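Long-range contacts in GphF (Cystobacter violaceus, PDB 6MFC), which probably acts as a GNAT-fold decarboxylase in the initiation of polyketide biosynthesis: residues A[192-197]-A[211-216]; A[151-156]-A[181-186]; A[88-93]-A[109-114]. All blocks are in the same frame, centred on the assembly; numbering follows the deposited sequence.

Contact 1 of 3, residues A[192-197]-A[211-216]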
ATOM      1  N   ALA A 192       8.639  -3.488  -8.778  1.00103.39           N
ATOM      2  CA  ALA A 192       7.239  -3.605  -9.157  1.00 98.30           C
ATOM      3  C   ALA A 192       7.014  -3.065 -10.560  1.00 98.12           C
ATOM      4  O   ALA A 192       7.548  -2.017 -10.934  1.00102.36           O
ATOM      5  CB  ALA A 192       6.347  -2.855  -8.169  1.00 99.31           C
ATOM      6  N   ARG A 193       6.223  -3.792 -11.338  1.00 94.03           N
ATOM      7  CA  ARG A 193       5.763  -3.328 -12.636  1.00 81.50           C
ATOM      8  C   ARG A 193       4.329  -2.828 -12.514  1.00 72.69           C
ATOM      9  O   ARG A 193       3.545  -3.328 -11.703  1.00 80.48           O
ATOM     10  CB  ARG A 193       5.846  -4.442 -13.682  1.00 88.35           C
ATOM     11  CG  ARG A 193       4.934  -5.623 -13.404  1.00 97.64           C
ATOM     12  CD  ARG A 193       4.984  -6.640 -14.529  1.00107.42           C
ATOM     13  NE  ARG A 193       3.902  -7.612 -14.420  1.00113.00           N
ATOM     14  CZ  ARG A 193       2.683  -7.424 -14.915  1.00122.98           C
ATOM     15  NH1 ARG A 193       2.391  -6.297 -15.552  1.00125.06           N
ATOM     16  NH2 ARG A 193       1.755  -8.360 -14.772  1.00127.44           N
ATOM     17  N   ILE A 194       3.995  -1.821 -13.320  1.00 71.96           N
ATOM     18  CA  ILE A 194       2.648  -1.267 -13.299  1.00 75.08           C
ATOM     19  C   ILE A 194       1.693  -2.234 -13.985  1.00 78.82           C
ATOM     20  O   ILE A 194       1.976  -2.746 -15.076  1.00 84.11           O
ATOM     21  CB  ILE A 194       2.630   0.115 -13.966  1.00 83.08           C
ATOM     22  CG1 ILE A 194       3.461   1.102 -13.144  1.00 90.76           C
ATOM     23  CG2 ILE A 194       1.205   0.617 -14.124  1.00 79.68           C
ATOM     24  CD1 ILE A 194       3.625   2.452 -13.791  1.00102.51           C
ATOM     25  N   GLY A 195       0.557  -2.499 -13.341  1.00 81.33           N
ATOM     26  CA  GLY A 195      -0.427  -3.422 -13.867  1.00 87.33           C
ATOM     27  C   GLY A 195      -1.716  -2.802 -14.352  1.00 88.60           C
ATOM     28  O   GLY A 195      -2.652  -3.540 -14.687  1.00 89.06           O
ATOM     29  N   GLY A 196      -1.811  -1.479 -14.398  1.00 82.72           N
ATOM     30  CA  GLY A 196      -3.000  -0.801 -14.872  1.00 69.65           C
ATOM     31  C   GLY A 196      -3.468   0.267 -13.904  1.00 72.02           C
ATOM     32  O   GLY A 196      -2.975   0.401 -12.786  1.00 77.83           O
ATOM     33  N   ILE A 197      -4.449   1.034 -14.370  1.00 64.75           N
ATOM     34  CA  ILE A 197      -5.033   2.131 -13.611  1.00 72.70           C
ATOM     35  C   ILE A 197      -6.507   1.832 -13.383  1.00 82.42           C
ATOM     36  O   ILE A 197      -7.232   1.501 -14.329  1.00 94.58           O
ATOM     37  CB  ILE A 197      -4.856   3.476 -14.337  1.00 67.09           C
ATOM     38  CG1 ILE A 197      -3.385   3.698 -14.692  1.00 75.54           C
ATOM     39  CG2 ILE A 197      -5.375   4.616 -13.478  1.00 70.81           C
ATOM     40  CD1 ILE A 197      -3.141   4.929 -15.535  1.00 87.17           C
ATOM     41  N   ALA A 211      -8.096   8.077  -9.173  1.00 64.31           N
ATOM     42  CA  ALA A 211      -7.572   6.874  -9.792  1.00 78.00           C
ATOM     43  C   ALA A 211      -6.701   6.091  -8.814  1.00 75.25           C
ATOM     44  O   ALA A 211      -6.392   6.539  -7.707  1.00 83.18           O
ATOM     45  CB  ALA A 211      -6.774   7.221 -11.049  1.00 89.23           C
ATOM     46  N   GLY A 212      -6.307   4.895  -9.245  1.00 68.28           N
ATOM     47  CA  GLY A 212      -5.402   4.054  -8.488  1.00 70.94           C
ATOM     48  C   GLY A 212      -4.525   3.223  -9.402  1.00 81.38           C
ATOM     49  O   GLY A 212      -5.009   2.658 -10.388  1.00 86.76           O
ATOM     50  N   VAL A 213      -3.236   3.138  -9.092  1.00 81.04           N
ATOM     51  CA  VAL A 213      -2.262   2.467  -9.944  1.00 78.79           C
ATOM     52  C   VAL A 213      -1.967   1.092  -9.360  1.00 73.05           C
ATOM     53  O   VAL A 213      -1.563   0.977  -8.197  1.00 74.00           O
ATOM     54  CB  VAL A 213      -0.975   3.295 -10.085  1.00 77.52           C
ATOM     55  CG1 VAL A 213       0.075   2.518 -10.863  1.00 65.05           C
ATOM     56  CG2 VAL A 213      -1.279   4.620 -10.765  1.00 69.75           C
ATOM     57  N   ILE A 214      -2.162   0.055 -10.167  1.00 65.33           N
ATOM     58  CA  ILE A 214      -1.882  -1.314  -9.746  1.00 71.50           C
ATOM     59  C   ILE A 214      -0.397  -1.597  -9.940  1.00 81.14           C
ATOM     60  O   ILE A 214       0.119  -1.523 -11.060  1.00 88.83           O
ATOM     61  CB  ILE A 214      -2.739  -2.320 -10.525  1.00 71.01           C
ATOM     62  CG1 ILE A 214      -4.225  -2.080 -10.259  1.00 68.97           C
ATOM     63  CG2 ILE A 214      -2.354  -3.746 -10.159  1.00 72.82           C
ATOM     64  CD1 ILE A 214      -5.135  -3.012 -11.026  1.00 67.15           C
ATOM     65  N   VAL A 215       0.292  -1.918  -8.850  1.00 79.18           N
ATOM     66  CA  VAL A 215       1.684  -2.348  -8.892  1.00 80.12           C
ATOM     67  C   VAL A 215       1.729  -3.838  -8.588  1.00 80.73           C
ATOM     68  O   VAL A 215       0.926  -4.356  -7.804  1.00 75.61           O
ATOM     69  CB  VAL A 215       2.565  -1.551  -7.905  1.00 75.77           C
ATOM     70  CG1 VAL A 215       2.576  -0.078  -8.277  1.00 77.44           C
ATOM     71  CG2 VAL A 215       2.075  -1.730  -6.478  1.00 74.53           C
ATOM     72  N   ILE A 216       2.663  -4.538  -9.229  1.00 82.90           N
ATOM     73  CA  ILE A 216       2.788  -5.985  -9.090  1.00 81.15           C
ATOM     74  C   ILE A 216       4.241  -6.317  -8.786  1.00 85.06           C
ATOM     75  O   ILE A 216       5.132  -6.013  -9.590  1.00 77.22           O
ATOM     76  CB  ILE A 216       2.321  -6.732 -10.352  1.00 77.58           C
ATOM     77  CG1 ILE A 216       0.854  -6.415 -10.653  1.00 73.95           C
ATOM     78  CG2 ILE A 216       2.515  -8.230 -10.180  1.00 73.80           C
ATOM     79  CD1 ILE A 216       0.330  -7.101 -11.893  1.00 77.93           C
TER
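Arg193 with Ile216 opens, and Ile197 with Val213 closes, the ladder of a long-looped antiparallel beta hairpin, the C-terminal strand pair of the GNAT sheet, and a beta bulge shows how such a ladder can absorb an extra residue. Arg193 and Ile216 form a hydrogen-bonded pair, with Arg193 N 3.0 Å from Ile216 O and Ile216 N 2.9 Å from Arg193 O. Ile194 and Val215 follow as a non-hydrogen-bonded pair, and then two residues, Gly195 and Gly196, face the single residue Ile214. Gly195 N donates to Ile214 O, though the length of that bond is doubtful at this resolution, while Ile214 N reaches Gly196 O at 2.8 Å in a nearly straight bond. Gly196 takes a positive phi of 130°, readily open to glycine. Beyond the bulge the ladder resumes at Ile197 and Val213.

Apolar contacts run along one face. The side chains of Ile194 and Val213 cross obliquely, Ile194 CG2 lying 3.9 Å from Val213 CG1, and Ile197 CG2 meets Ala211 CB at 3.8 Å. Helices 168-172 and 182-190 cover this side through Val172 and Leu188, which touch Ile194, and Leu184, which touches Val213.

Ile214 and Ile216 look to the other face, where Leu93 and Pro90 lie against them. There Arg193 and Ile216 run side by side in the same direction. With its CG between backbone N and carbonyl carbon (chi1 64°) and the chain then extended, Arg193 lays its guanidinium along the isoleucine, and Ile216 CD1 sits over one face, offset toward the rim, 3.5 Å from Arg193 NH2.

Contact 2 of 3, residues A[151-156]-A[181-186]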
ATOM      1  N   GLY A 151      -0.729  -4.404  -5.208  1.00 78.76           N
ATOM      2  CA  GLY A 151      -1.373  -3.337  -4.466  1.00 76.92           C
ATOM      3  C   GLY A 151      -1.783  -2.229  -5.408  1.00 79.04           C
ATOM      4  O   GLY A 151      -1.359  -2.175  -6.565  1.00 87.81           O
ATOM      5  N   VAL A 152      -2.626  -1.344  -4.892  1.00 67.73           N
ATOM      6  CA  VAL A 152      -3.098  -0.180  -5.629  1.00 72.48           C
ATOM      7  C   VAL A 152      -2.399   1.034  -5.032  1.00 78.95           C
ATOM      8  O   VAL A 152      -2.807   1.553  -3.987  1.00 98.62           O
ATOM      9  CB  VAL A 152      -4.624  -0.042  -5.574  1.00 73.00           C
ATOM     10  CG1 VAL A 152      -5.069   1.205  -6.318  1.00 75.68           C
ATOM     11  CG2 VAL A 152      -5.285  -1.278  -6.161  1.00 74.39           C
ATOM     12  N   SER A 153      -1.337   1.487  -5.692  1.00 67.72           N
ATOM     13  CA  SER A 153      -0.554   2.617  -5.214  1.00 73.38           C
ATOM     14  C   SER A 153      -1.223   3.924  -5.643  1.00 78.33           C
ATOM     15  O   SER A 153      -2.372   3.948  -6.090  1.00 80.37           O
ATOM     16  CB  SER A 153       0.883   2.512  -5.718  1.00 77.93           C
ATOM     17  OG  SER A 153       1.664   3.607  -5.275  1.00 84.24           O
ATOM     18  N   ARG A 154      -0.502   5.035  -5.510  1.00 79.97           N
ATOM     19  CA  ARG A 154      -1.032   6.346  -5.848  1.00 80.95           C
ATOM     20  C   ARG A 154       0.134   7.268  -6.187  1.00 77.45           C
ATOM     21  O   ARG A 154       1.304   6.890  -6.078  1.00 82.79           O
ATOM     22  CB  ARG A 154      -1.887   6.904  -4.703  1.00 76.71           C
ATOM     23  CG  ARG A 154      -1.153   7.020  -3.376  1.00 83.61           C
ATOM     24  CD  ARG A 154      -2.062   7.563  -2.284  1.00 87.26           C
ATOM     25  NE  ARG A 154      -2.630   8.862  -2.636  1.00 86.08           N
ATOM     26  CZ  ARG A 154      -2.054  10.028  -2.361  1.00 86.77           C
ATOM     27  NH1 ARG A 154      -0.889  10.062  -1.728  1.00 90.73           N
ATOM     28  NH2 ARG A 154      -2.643  11.160  -2.718  1.00 88.43           N
ATOM     29  N   CYS A 155      -0.195   8.485  -6.608  1.00 85.04           N
ATOM     30  CA  CYS A 155       0.794   9.492  -6.969  1.00 96.19           C
ATOM     31  C   CYS A 155       0.731  10.638  -5.970  1.00 99.10           C
ATOM     32  O   CYS A 155      -0.356  11.128  -5.648  1.00107.81           O
ATOM     33  CB  CYS A 155       0.563  10.007  -8.392  1.00 96.08           C
ATOM     34  SG  CYS A 155       0.899   8.788  -9.680  1.00 93.84           S
ATOM     35  N   GLY A 156       1.897  11.064  -5.488  1.00 83.49           N
ATOM     36  CA  GLY A 156       1.965  12.106  -4.485  1.00 88.10           C
ATOM     37  C   GLY A 156       2.168  13.501  -5.041  1.00 96.32           C
ATOM     38  O   GLY A 156       1.908  14.488  -4.348  1.00 99.64           O
ATOM     39  N   ASP A 181       7.209   9.445 -10.167  1.00 98.81           N
ATOM     40  CA  ASP A 181       6.563   9.917  -8.953  1.00 97.11           C
ATOM     41  C   ASP A 181       7.176   9.228  -7.734  1.00 99.10           C
ATOM     42  O   ASP A 181       7.405   8.014  -7.757  1.00102.82           O
ATOM     43  CB  ASP A 181       5.057   9.659  -9.009  1.00 92.48           C
ATOM     44  CG  ASP A 181       4.334  10.140  -7.764  1.00 92.64           C
ATOM     45  OD1 ASP A 181       4.363   9.421  -6.744  1.00 91.44           O
ATOM     46  OD2 ASP A 181       3.749  11.243  -7.805  1.00 93.32           O
ATOM     47  N   PRO A 182       7.462   9.977  -6.664  1.00102.29           N
ATOM     48  CA  PRO A 182       8.122   9.363  -5.498  1.00 90.99           C
ATOM     49  C   PRO A 182       7.325   8.232  -4.874  1.00 91.44           C
ATOM     50  O   PRO A 182       7.907   7.216  -4.474  1.00 90.82           O
ATOM     51  CB  PRO A 182       8.282  10.543  -4.530  1.00 95.32           C
ATOM     52  CG  PRO A 182       8.222  11.761  -5.393  1.00 99.84           C
ATOM     53  CD  PRO A 182       7.277  11.428  -6.501  1.00 96.21           C
ATOM     54  N   VAL A 183       6.000   8.381  -4.781  1.00 91.19           N
ATOM     55  CA  VAL A 183       5.180   7.333  -4.184  1.00 81.27           C
ATOM     56  C   VAL A 183       5.139   6.101  -5.080  1.00 87.69           C
ATOM     57  O   VAL A 183       5.097   4.968  -4.587  1.00 89.10           O
ATOM     58  CB  VAL A 183       3.768   7.871  -3.890  1.00 75.57           C
ATOM     59  CG1 VAL A 183       2.998   6.896  -3.017  1.00 74.58           C
ATOM     60  CG2 VAL A 183       3.850   9.239  -3.229  1.00 79.26           C
ATOM     61  N   LEU A 184       5.152   6.291  -6.401  1.00 95.75           N
ATOM     62  CA  LEU A 184       5.189   5.149  -7.307  1.00 95.71           C
ATOM     63  C   LEU A 184       6.599   4.585  -7.439  1.00 95.43           C
ATOM     64  O   LEU A 184       6.780   3.362  -7.455  1.00 90.17           O
ATOM     65  CB  LEU A 184       4.639   5.542  -8.678  1.00 90.58           C
ATOM     66  CG  LEU A 184       3.203   5.091  -8.948  1.00 81.36           C
ATOM     67  CD1 LEU A 184       2.760   5.494 -10.345  1.00 84.80           C
ATOM     68  CD2 LEU A 184       3.086   3.586  -8.755  1.00 78.07           C
ATOM     69  N   GLY A 185       7.606   5.458  -7.528  1.00 99.76           N
ATOM     70  CA  GLY A 185       8.985   5.006  -7.589  1.00103.06           C
ATOM     71  C   GLY A 185       9.411   4.176  -6.396  1.00101.54           C
ATOM     72  O   GLY A 185      10.412   3.455  -6.477  1.00104.12           O
ATOM     73  N   PHE A 186       8.676   4.270  -5.285  1.00 94.69           N
ATOM     74  CA  PHE A 186       8.935   3.402  -4.141  1.00 86.38           C
ATOM     75  C   PHE A 186       8.747   1.937  -4.512  1.00 81.29           C
ATOM     76  O   PHE A 186       9.573   1.087  -4.160  1.00 76.98           O
ATOM     77  CB  PHE A 186       8.019   3.791  -2.979  1.00 82.22           C
ATOM     78  CG  PHE A 186       8.145   2.898  -1.777  1.00 82.82           C
ATOM     79  CD1 PHE A 186       9.284   2.927  -0.990  1.00 92.92           C
ATOM     80  CD2 PHE A 186       7.116   2.042  -1.422  1.00 83.33           C
ATOM     81  CE1 PHE A 186       9.401   2.111   0.118  1.00 95.38           C
ATOM     82  CE2 PHE A 186       7.226   1.225  -0.313  1.00 89.08           C
ATOM     83  CZ  PHE A 186       8.370   1.259   0.459  1.00 93.27           C
TER
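Asp181 reaches from the start of helix 182-190 to Gly156 in the loop that leaves strand 148-153, an instance of a helix N-cap that also grips a neighbouring chain segment. Its CG is anti to the backbone N (chi1 -180°), which carries the carboxylate toward that loop. Asp181 OD1 caps the helix: it accepts from Leu184 N at 3.2 Å with its anti lone pair, and more weakly from Val183 N. The N-H of Gly156 is shared between the two oxygens in weak bonds, Gly156 N lying 3.2 Å from Asp181 OD1 and 3.0 Å from Asp181 OD2, the first much straighter (168°) than the second (124°). OD2 has stronger support from Tyr171 OH and also accepts from Asp157 N, so a buried carboxylate ties together helix start, loop and helix 168-172. Beside it, Cys155 CB lies 3.5 Å from Asp181 OD2.

Val183 comes next, lying along the loop backbone with one methyl near each end. Val183 CG1 is 3.5 Å from Arg154 O, whereas Val183 CG2 rests on Gly156 N, also at 3.5 Å. The Arg154 side chain crosses that of Val183 at a slant, and its NE forms a salt bridge with Asp205.

Leu184 then forks over the end of the strand. Leu184 CD1 meets Cys155 SG at 3.8 Å, and Leu184 CD2 approaches Ser153 OG. Val213 and Val215 touch the same leucine from the sheet, and Val172 from helix 168-172.

Capped by Asp181 and packed through Val183 and Leu184, helix 182-190 thus sits where its first turn meets the end of the fifth strand, in the alpha-on-beta layering of the GNAT fold.

Contact 3 of 3, residues A[88-93]-A[109-114]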
ATOM      1  N   ALA A  88      -7.337 -13.661  -4.813  1.00 93.82           N
ATOM      2  CA  ALA A  88      -7.195 -14.657  -5.871  1.00102.19           C
ATOM      3  C   ALA A  88      -5.938 -14.411  -6.699  1.00 95.80           C
ATOM      4  O   ALA A  88      -5.075 -15.289  -6.821  1.00 96.68           O
ATOM      5  CB  ALA A  88      -8.440 -14.654  -6.761  1.00107.51           C
ATOM      6  N   GLY A  89      -5.819 -13.219  -7.277  1.00 88.43           N
ATOM      7  CA  GLY A  89      -4.669 -12.878  -8.079  1.00 88.39           C
ATOM      8  C   GLY A  89      -4.643 -11.410  -8.450  1.00 98.65           C
ATOM      9  O   GLY A  89      -5.483 -10.620  -8.010  1.00105.92           O
ATOM     10  N   PRO A  90      -3.662 -11.015  -9.266  1.00101.34           N
ATOM     11  CA  PRO A  90      -3.596  -9.609  -9.699  1.00 98.86           C
ATOM     12  C   PRO A  90      -4.808  -9.165 -10.498  1.00 96.11           C
ATOM     13  O   PRO A  90      -5.148  -7.974 -10.480  1.00 87.76           O
ATOM     14  CB  PRO A  90      -2.316  -9.564 -10.546  1.00 96.70           C
ATOM     15  CG  PRO A  90      -1.509 -10.739 -10.087  1.00 96.29           C
ATOM     16  CD  PRO A  90      -2.509 -11.798  -9.737  1.00 99.41           C
ATOM     17  N   ALA A  91      -5.474 -10.084 -11.201  1.00 97.65           N
ATOM     18  CA  ALA A  91      -6.641  -9.716 -11.992  1.00100.14           C
ATOM     19  C   ALA A  91      -7.851  -9.388 -11.127  1.00 98.60           C
ATOM     20  O   ALA A  91      -8.793  -8.756 -11.615  1.00 93.94           O
ATOM     21  CB  ALA A  91      -6.989 -10.841 -12.967  1.00101.60           C
ATOM     22  N   ALA A  92      -7.844  -9.792  -9.855  1.00 93.01           N
ATOM     23  CA  ALA A  92      -8.985  -9.551  -8.981  1.00 89.93           C
ATOM     24  C   ALA A  92      -9.173  -8.078  -8.638  1.00 87.98           C
ATOM     25  O   ALA A  92     -10.227  -7.717  -8.104  1.00 84.99           O
ATOM     26  CB  ALA A  92      -8.838 -10.363  -7.694  1.00 71.88           C
ATOM     27  N   LEU A  93      -8.192  -7.229  -8.932  1.00 82.63           N
ATOM     28  CA  LEU A  93      -8.261  -5.811  -8.613  1.00 79.90           C
ATOM     29  C   LEU A  93      -8.955  -4.986  -9.688  1.00 81.09           C
ATOM     30  O   LEU A  93      -9.069  -3.766  -9.532  1.00 82.47           O
ATOM     31  CB  LEU A  93      -6.853  -5.255  -8.387  1.00 80.75           C
ATOM     32  CG  LEU A  93      -6.008  -5.913  -7.298  1.00 73.25           C
ATOM     33  CD1 LEU A  93      -4.545  -5.824  -7.679  1.00 81.26           C
ATOM     34  CD2 LEU A  93      -6.252  -5.247  -5.956  1.00 66.63           C
ATOM     35  N   GLY A 109      -5.888 -18.049  -2.278  1.00110.42           N
ATOM     36  CA  GLY A 109      -5.395 -17.338  -3.438  1.00107.49           C
ATOM     37  C   GLY A 109      -3.888 -17.422  -3.582  1.00106.14           C
ATOM     38  O   GLY A 109      -3.154 -17.810  -2.672  1.00106.50           O
ATOM     39  N   ALA A 110      -3.421 -17.041  -4.772  1.00106.12           N
ATOM     40  CA  ALA A 110      -2.008 -17.094  -5.125  1.00101.35           C
ATOM     41  C   ALA A 110      -1.403 -15.700  -5.267  1.00 98.60           C
ATOM     42  O   ALA A 110      -0.502 -15.486  -6.081  1.00102.43           O
ATOM     43  CB  ALA A 110      -1.806 -17.896  -6.408  1.00 98.14           C
ATOM     44  N   ALA A 111      -1.890 -14.744  -4.479  1.00 88.24           N
ATOM     45  CA  ALA A 111      -1.359 -13.389  -4.510  1.00 85.39           C
ATOM     46  C   ALA A 111      -1.745 -12.675  -3.224  1.00 87.08           C
ATOM     47  O   ALA A 111      -2.861 -12.842  -2.727  1.00 93.43           O
ATOM     48  CB  ALA A 111      -1.873 -12.615  -5.730  1.00 74.93           C
ATOM     49  N   LEU A 112      -0.818 -11.881  -2.695  1.00 83.38           N
ATOM     50  CA  LEU A 112      -1.015 -11.142  -1.452  1.00 78.23           C
ATOM     51  C   LEU A 112      -1.143  -9.658  -1.772  1.00 73.97           C
ATOM     52  O   LEU A 112      -0.244  -9.071  -2.385  1.00 73.57           O
ATOM     53  CB  LEU A 112       0.141 -11.392  -0.484  1.00 81.65           C
ATOM     54  CG  LEU A 112       0.055 -10.750   0.902  1.00 76.66           C
ATOM     55  CD1 LEU A 112      -1.109 -11.324   1.691  1.00 77.75           C
ATOM     56  CD2 LEU A 112       1.363 -10.934   1.659  1.00 67.31           C
ATOM     57  N   GLN A 113      -2.255  -9.056  -1.359  1.00 64.31           N
ATOM     58  CA  GLN A 113      -2.564  -7.670  -1.686  1.00 71.38           C
ATOM     59  C   GLN A 113      -2.131  -6.750  -0.551  1.00 77.50           C
ATOM     60  O   GLN A 113      -2.492  -6.975   0.607  1.00 81.19           O
ATOM     61  CB  GLN A 113      -4.058  -7.491  -1.951  1.00 73.56           C
ATOM     62  CG  GLN A 113      -4.462  -6.047  -2.183  1.00 73.25           C
ATOM     63  CD  GLN A 113      -5.954  -5.837  -2.060  1.00 72.61           C
ATOM     64  OE1 GLN A 113      -6.690  -6.742  -1.668  1.00 76.56           O
ATOM     65  NE2 GLN A 113      -6.412  -4.636  -2.392  1.00 68.37           N
ATOM     66  N   LEU A 114      -1.372  -5.711  -0.889  1.00 86.00           N
ATOM     67  CA  LEU A 114      -0.984  -4.699   0.084  1.00 83.15           C
ATOM     68  C   LEU A 114      -2.132  -3.714   0.266  1.00 81.10           C
ATOM     69  O   LEU A 114      -2.504  -3.006  -0.675  1.00 95.94           O
ATOM     70  CB  LEU A 114       0.280  -3.969  -0.369  1.00 83.76           C
ATOM     71  CG  LEU A 114       1.605  -4.730  -0.315  1.00 83.03           C
ATOM     72  CD1 LEU A 114       2.735  -3.889  -0.893  1.00 94.17           C
ATOM     73  CD2 LEU A 114       1.918  -5.141   1.112  1.00 77.59           C
TER
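Ala88 and Ala110 join the loop after strand 77-87 to the approach of strand 111-119 by a single backbone hydrogen bond, Ala110 N to Ala88 O at 3.2 Å, the donor standing 35° out of the carbonyl plane. One such bond just past the last pair of strands 77-87 and 111-119, on the side of the connecting loop, with small side chains beyond it, illustrates how a loop can be laid over a sheet without joining it as a strand. The methyl CB of Ala111 points at the loop and comes 3.7 Å from Gly89 CA, with Pro90 CD alongside at 4.1 Å from the same Ala111 CB. Further on, the chain turns through the short 3-10 segment 90-93, which brings Leu93 back toward the strand. Leu93 CD2 meets Gln113 NE2 at 3.6 Å. Gln113, CG anti to the backbone N (chi1 175°) and extended beyond it, carries its amide across to the leucine. Gln85 NE2 donates to Gln113 OE1, a bond that should restrain rotation of the amide. The loop lies across one face of the sheet: strand 77-87 pairs with strand 111-119 through Ile87 and Gln85, while Pro90 and Leu93 extend over Val150, and Leu93 over Val152, of strand 148-153 toward strand 212-218.

Along the chain the three contacts close in series, contact 3 first, then contact 2, then contact 1, yet all converge on the same half of one mixed sheet. Strands 111-119, 148-153 and 212-218 stand next to one another there, with 193-198 outermost within the chain. Contacts 1 and 2 have centres about 9 Å apart and share backbone pairing, Gly151 and Ser153 with Val215 and Val213; helix 182-190 leads directly into strand 193-198. Centres of contacts 1 and 3 lie about 12 Å apart, those of contacts 2 and 3 about 18 Å. Helix 182-190 meets Val213 and Val215, the 3-10 loop Ile214 and Ile216; these alternate along strand 212-218, placing helix and loop on opposite faces of the sheet.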